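Local structure of myosin-2 (Saccharomyces cerevisiae, 6IXO) at residues A[164-169]-A[206-211]. The protein transports organelles and other cargo along actin cables, gripping receptor proteins on the cargo with its globular tail, the part described here. Sequence-based numbering, arbitrary orientation.
Sequences KKLQKQ and LTFFNS
Leu166, on the long helix 134-180, meets the far end of the Phe208 ring, which reaches across from helix 202-218. Leu166 CD2 lies 4.0 Å from Phe208 CZ, and the backbone oxygen Leu166 O stands 3.9 Å from Phe208 CZ, so methyl and carbonyl together receive the ring's leading atom. The leucine side chain also packs on Leu97 and Ile98 of helix 97-124 and on Leu233 of helix 223-247. One turn on, Gln169 approaches Phe208 along a different part of the rim. Gln169 OE1 sits near the ring plane at the edge, 3.5 Å from Phe208 CE1, where the weakly positive C-H rim suits an oxygen; the amide and ring planes are 50° apart. The other end of this amide is held by a hydrogen bond from NE2 to the carbonyl of Gly94, which probably limits its rotation, while Gln169 CB is 4.0 Å from Phe208 CE1. Phe208 CG lies anti to the backbone N (chi1 172°), which carries the ring across to Leu166 and Gln169; Gln169 CA and Phe208 CA, the nearest pair of the two segments, are 9.3 Å apart. A serine in place of Phe208 would probably open a gap beside Leu166 CD2 and leave Gln169 OE1 without the ring edge it meets. The contact thus joins helices 134-180 and 202-218 in the buried interior of an all-helical bundle, the Dilute region of this class V myosin's globular cargo-binding tail.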
# COMPACT_ATOMS: atom_id res chain seq x y z
N LYS A 164 6.64 -1.35 1.55
CA LYS A 164 8.03 -0.93 1.72
C LYS A 164 8.60 -0.37 0.43
O LYS A 164 9.31 0.65 0.43
CB LYS A 164 8.90 -2.11 2.21
CG LYS A 164 10.41 -1.75 2.19
CD LYS A 164 11.29 -2.89 2.80
CE LYS A 164 10.88 -3.23 4.25
NZ LYS A 164 11.08 -2.08 5.24
N LYS A 165 8.28 -0.99 -0.69
CA LYS A 165 8.73 -0.46 -1.98
C LYS A 165 8.14 0.91 -2.26
O LYS A 165 8.83 1.79 -2.79
CB LYS A 165 8.36 -1.43 -3.14
CG LYS A 165 9.28 -2.68 -3.21
CD LYS A 165 8.57 -3.76 -4.14
CE LYS A 165 9.44 -5.04 -4.19
NZ LYS A 165 10.70 -4.79 -4.90
N LEU A 166 6.87 1.10 -1.89
CA LEU A 166 6.25 2.42 -2.01
C LEU A 166 7.00 3.47 -1.18
O LEU A 166 7.24 4.56 -1.65
CB LEU A 166 4.79 2.40 -1.54
CG LEU A 166 3.87 1.56 -2.45
CD1 LEU A 166 2.49 1.68 -1.86
CD2 LEU A 166 3.82 2.06 -3.92
N GLN A 167 7.33 3.13 0.06
CA GLN A 167 8.11 4.04 0.90
C GLN A 167 9.43 4.43 0.26
O GLN A 167 9.82 5.61 0.30
CB GLN A 167 8.38 3.42 2.28
CG GLN A 167 7.09 3.25 3.13
CD GLN A 167 7.42 2.89 4.58
OE1 GLN A 167 8.35 2.15 4.84
NE2 GLN A 167 6.65 3.43 5.52
N LYS A 168 10.15 3.45 -0.30
CA LYS A 168 11.44 3.78 -0.93
C LYS A 168 11.27 4.73 -2.12
O LYS A 168 12.11 5.58 -2.34
CB LYS A 168 12.17 2.52 -1.40
CG LYS A 168 12.41 1.50 -0.30
CD LYS A 168 13.29 2.05 0.82
CE LYS A 168 13.52 1.00 1.93
NZ LYS A 168 14.32 -0.19 1.48
N GLN A 169 10.22 4.55 -2.92
CA GLN A 169 9.97 5.47 -4.02
C GLN A 169 9.71 6.85 -3.49
O GLN A 169 10.14 7.84 -4.09
CB GLN A 169 8.75 5.04 -4.88
CG GLN A 169 9.08 3.89 -5.82
CD GLN A 169 8.15 3.82 -7.04
OE1 GLN A 169 7.12 4.51 -7.09
NE2 GLN A 169 8.52 3.00 -8.03
N LEU A 206 2.00 14.27 -6.24
CA LEU A 206 0.56 14.17 -6.43
C LEU A 206 0.21 13.06 -7.43
O LEU A 206 -0.75 12.31 -7.23
CB LEU A 206 0.00 15.52 -6.90
CG LEU A 206 0.16 16.55 -5.78
CD1 LEU A 206 -0.21 17.91 -6.33
CD2 LEU A 206 -0.74 16.19 -4.65
N THR A 207 0.99 12.96 -8.51
CA THR A 207 0.77 11.90 -9.51
C THR A 207 0.84 10.53 -8.84
O THR A 207 0.03 9.64 -9.09
CB THR A 207 1.82 11.98 -10.62
OG1 THR A 207 1.56 13.14 -11.40
CG2 THR A 207 1.77 10.75 -11.53
N PHE A 208 1.81 10.38 -7.95
CA PHE A 208 2.04 9.13 -7.25
C PHE A 208 0.86 8.74 -6.35
O PHE A 208 0.37 7.60 -6.39
CB PHE A 208 3.35 9.27 -6.43
CG PHE A 208 3.65 8.12 -5.48
CD1 PHE A 208 4.56 7.14 -5.83
CD2 PHE A 208 3.07 8.07 -4.21
CE1 PHE A 208 4.88 6.09 -4.92
CE2 PHE A 208 3.38 7.05 -3.31
CZ PHE A 208 4.29 6.06 -3.67
N PHE A 209 0.42 9.67 -5.51
CA PHE A 209 -0.76 9.40 -4.68
C PHE A 209 -2.04 9.27 -5.53
O PHE A 209 -2.90 8.40 -5.25
CB PHE A 209 -0.94 10.49 -3.62
CG PHE A 209 -0.05 10.32 -2.45
CD1 PHE A 209 -0.37 9.42 -1.44
CD2 PHE A 209 1.15 11.04 -2.37
CE1 PHE A 209 0.48 9.23 -0.35
CE2 PHE A 209 2.01 10.86 -1.28
CZ PHE A 209 1.68 9.95 -0.27
N ASN A 210 -2.19 10.08 -6.58
CA ASN A 210 -3.35 9.86 -7.47
C ASN A 210 -3.40 8.45 -8.06
O ASN A 210 -4.48 7.87 -8.28
CB ASN A 210 -3.32 10.83 -8.62
CG ASN A 210 -4.18 12.00 -8.36
OD1 ASN A 210 -5.30 11.84 -7.89
ND2 ASN A 210 -3.67 13.19 -8.66
N SER A 211 -2.23 7.93 -8.38
CA SER A 211 -2.13 6.61 -8.99
C SER A 211 -2.57 5.56 -7.98
O SER A 211 -3.30 4.62 -8.33
CB SER A 211 -0.70 6.37 -9.48
OG SER A 211 -0.58 5.09 -10.08